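Local coordinates for protein polyporopepsin (Irpex lacteus, PDB 1WKR) that cleaves peptide bonds of proteins as a pepsin-like aspartic endopeptidase of broad specificity that clots milk and is held here by pepstatin, at residues A185-S194 with L204-D212. Residues are numbered along the deposited sequence; the frame is centred on the assembly and turned at random.
Sequences ASAYWGINQS and LSSTAGIVD. Unlike the reference sequence in segment 185-194: Ser194 (reference Thr). With SO4 (sulfate ion), chain E.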
# COMPACT_ATOMS: atom_id res chain seq x y z
N ALA A 185 0.77 13.11 8.00
CA ALA A 185 1.07 12.46 6.70
C ALA A 185 2.54 12.42 6.41
O ALA A 185 3.02 11.47 5.79
CB ALA A 185 0.38 13.24 5.58
N SER A 186 3.32 13.40 6.90
CA SER A 186 4.75 13.47 6.67
C SER A 186 5.53 12.29 7.25
O SER A 186 6.70 12.09 6.80
CB SER A 186 5.29 14.78 7.25
OG SER A 186 5.07 14.76 8.69
N ALA A 187 4.97 11.54 8.16
CA ALA A 187 5.68 10.37 8.74
C ALA A 187 5.62 9.20 7.80
O ALA A 187 6.36 8.22 7.96
CB ALA A 187 5.03 10.03 10.08
N TYR A 188 4.65 9.17 6.86
CA TYR A 188 4.41 8.08 5.90
C TYR A 188 4.95 8.50 4.58
O TYR A 188 5.72 9.48 4.44
CB TYR A 188 2.88 7.82 5.88
CG TYR A 188 2.23 7.49 7.18
CD1 TYR A 188 1.90 8.58 8.09
CD2 TYR A 188 1.97 6.21 7.59
CE1 TYR A 188 1.35 8.27 9.33
CE2 TYR A 188 1.44 5.94 8.87
CZ TYR A 188 1.11 6.99 9.68
OH TYR A 188 0.60 6.74 10.96
N TRP A 189 4.56 7.78 3.50
CA TRP A 189 4.82 8.27 2.13
C TRP A 189 3.72 9.27 1.84
O TRP A 189 2.72 8.99 1.16
CB TRP A 189 4.84 7.10 1.13
CG TRP A 189 6.12 6.30 1.35
CD1 TRP A 189 6.25 5.10 2.00
CD2 TRP A 189 7.43 6.67 0.96
NE1 TRP A 189 7.58 4.69 2.02
CE2 TRP A 189 8.32 5.67 1.40
CE3 TRP A 189 7.95 7.77 0.26
CZ2 TRP A 189 9.67 5.73 1.16
CZ3 TRP A 189 9.29 7.81 0.01
CH2 TRP A 189 10.15 6.82 0.45
N GLY A 190 3.89 10.46 2.44
CA GLY A 190 2.82 11.51 2.46
C GLY A 190 3.05 12.51 1.39
O GLY A 190 4.18 12.97 1.15
N ILE A 191 1.97 12.88 0.72
CA ILE A 191 2.01 13.86 -0.35
C ILE A 191 0.84 14.85 -0.17
O ILE A 191 -0.10 14.58 0.57
CB ILE A 191 1.92 13.20 -1.76
CG1 ILE A 191 0.56 12.51 -1.98
CG2 ILE A 191 3.06 12.18 -1.94
CD1 ILE A 191 0.35 12.02 -3.38
N ASN A 192 0.92 15.96 -0.89
CA ASN A 192 -0.20 16.84 -1.07
C ASN A 192 -0.90 16.57 -2.38
O ASN A 192 -0.22 16.34 -3.39
CB ASN A 192 0.30 18.30 -1.02
CG ASN A 192 1.00 18.59 0.30
OD1 ASN A 192 2.19 19.19 0.22
ND2 ASN A 192 0.53 18.23 1.36
N GLN A 193 -2.24 16.58 -2.39
CA GLN A 193 -2.97 16.44 -3.65
C GLN A 193 -4.32 17.11 -3.51
O GLN A 193 -4.77 17.37 -2.38
CB GLN A 193 -3.15 14.95 -4.05
CG GLN A 193 -4.31 14.29 -3.35
CD GLN A 193 -4.36 12.78 -3.62
OE1 GLN A 193 -3.51 12.23 -4.33
NE2 GLN A 193 -5.37 12.12 -3.06
N SER A 194 -5.02 17.30 -4.63
CA SER A 194 -6.43 17.59 -4.65
C SER A 194 -7.13 16.57 -5.52
O SER A 194 -6.50 15.89 -6.32
CB SER A 194 -6.70 19.01 -5.15
OG SER A 194 -6.42 19.04 -6.54
N LEU A 204 -12.04 16.94 -2.92
CA LEU A 204 -11.11 17.16 -1.83
C LEU A 204 -10.23 18.30 -2.20
O LEU A 204 -9.43 18.16 -3.17
CB LEU A 204 -10.34 15.89 -1.54
CG LEU A 204 -9.43 15.97 -0.28
CD1 LEU A 204 -10.25 15.93 1.01
CD2 LEU A 204 -8.47 14.78 -0.26
N SER A 205 -10.26 19.40 -1.50
CA SER A 205 -9.38 20.51 -1.75
C SER A 205 -7.93 20.16 -1.39
O SER A 205 -7.73 19.29 -0.49
CB SER A 205 -9.81 21.76 -0.92
OG SER A 205 -11.23 22.06 -1.18
N SER A 206 -6.99 20.81 -1.96
CA SER A 206 -5.55 20.52 -1.75
C SER A 206 -5.28 20.31 -0.31
O SER A 206 -5.55 21.14 0.59
CB SER A 206 -4.75 21.72 -2.22
OG SER A 206 -4.90 21.87 -3.60
N THR A 207 -4.68 19.15 0.01
CA THR A 207 -4.43 18.76 1.41
C THR A 207 -3.43 17.60 1.44
O THR A 207 -3.03 17.09 0.39
CB THR A 207 -5.76 18.36 2.08
OG1 THR A 207 -5.55 18.27 3.48
CG2 THR A 207 -6.33 17.00 1.55
N ALA A 208 -3.08 17.18 2.64
CA ALA A 208 -2.09 16.14 2.84
C ALA A 208 -2.76 14.78 3.07
O ALA A 208 -3.83 14.70 3.68
CB ALA A 208 -1.19 16.49 4.07
N GLY A 209 -2.05 13.72 2.67
CA GLY A 209 -2.50 12.33 2.85
C GLY A 209 -1.40 11.41 2.44
O GLY A 209 -0.24 11.86 2.27
N ILE A 210 -1.67 10.12 2.32
CA ILE A 210 -0.60 9.16 2.09
C ILE A 210 -0.88 8.22 0.96
O ILE A 210 -2.03 8.08 0.52
CB ILE A 210 -0.27 8.37 3.39
CG1 ILE A 210 -1.36 7.32 3.72
CG2 ILE A 210 -0.05 9.33 4.57
CD1 ILE A 210 -1.00 6.37 4.86
N VAL A 211 0.18 7.61 0.45
CA VAL A 211 0.11 6.57 -0.61
C VAL A 211 0.47 5.27 0.04
O VAL A 211 1.60 5.11 0.56
CB VAL A 211 1.07 6.95 -1.76
CG1 VAL A 211 0.97 5.88 -2.85
CG2 VAL A 211 0.76 8.34 -2.31
N ASP A 212 -0.46 4.33 0.03
CA ASP A 212 -0.34 3.15 0.89
C ASP A 212 -0.78 1.90 0.12
O ASP A 212 -1.96 1.65 -0.06
CB ASP A 212 -1.17 3.34 2.16
CG ASP A 212 -0.99 2.23 3.10
OD1 ASP A 212 -0.15 1.32 2.91
OD2 ASP A 212 -1.70 2.21 4.20
S SO4 E . -8.03 23.16 -4.94
O1 SO4 E . -7.56 23.24 -6.30
O2 SO4 E . -6.91 23.64 -4.15
O3 SO4 E . -9.18 24.13 -4.73
O4 SO4 E . -8.34 21.84 -4.47
O HOH W 1 2.55 5.55 3.28
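A single water continues the strand pairing where direct bonds stop: it accepts from Trp189 N and donates to Val211 O, just before the catalytic Asp212. Beside it Val211 N reaches Trp189 O at 3.0 Å. Strands 190-194 and 207-211 of this pepsin-like fold then pair antiparallel but strongly twisted (131° between directions), with Ile191 hydrogen-bonded to Gly209 and Gln193 to Thr207 in both directions. Gly190, with no side chain, leaves room for Ala185 O and brings its CA to 3.1 Å from Gly209 O, a CA-H...O contact. Two methyls, Ala185 CB and Ala208 CB, meet at 3.9 Å, small enough to let the 3-10 turn lie close over the strand. Ile210 CG1 sits between its backbone N and carbonyl carbon (chi1 74°), CG2 beside the N, and both branches reach Tyr188 obliquely: Ile210 CG2 is 3.5 Å from Tyr188 CB, Ile210 CD1 4.0 Å from Tyr188 CD2. On the face carrying Ile191 and Gln193, Ile191 CD1 reaches Val211 CG2 (3.9 Å), and Leu327 packs on both. Ser206 N and OG hold a sulfate, probably from the crystallisation liquor. Apolar branches and paired amides thus probably help hold the strand leading to Asp212, which hydrogen-bonds the inhibitor, beside Tyr188, whose OH is hydrogen-bonded to that peptide's backbone.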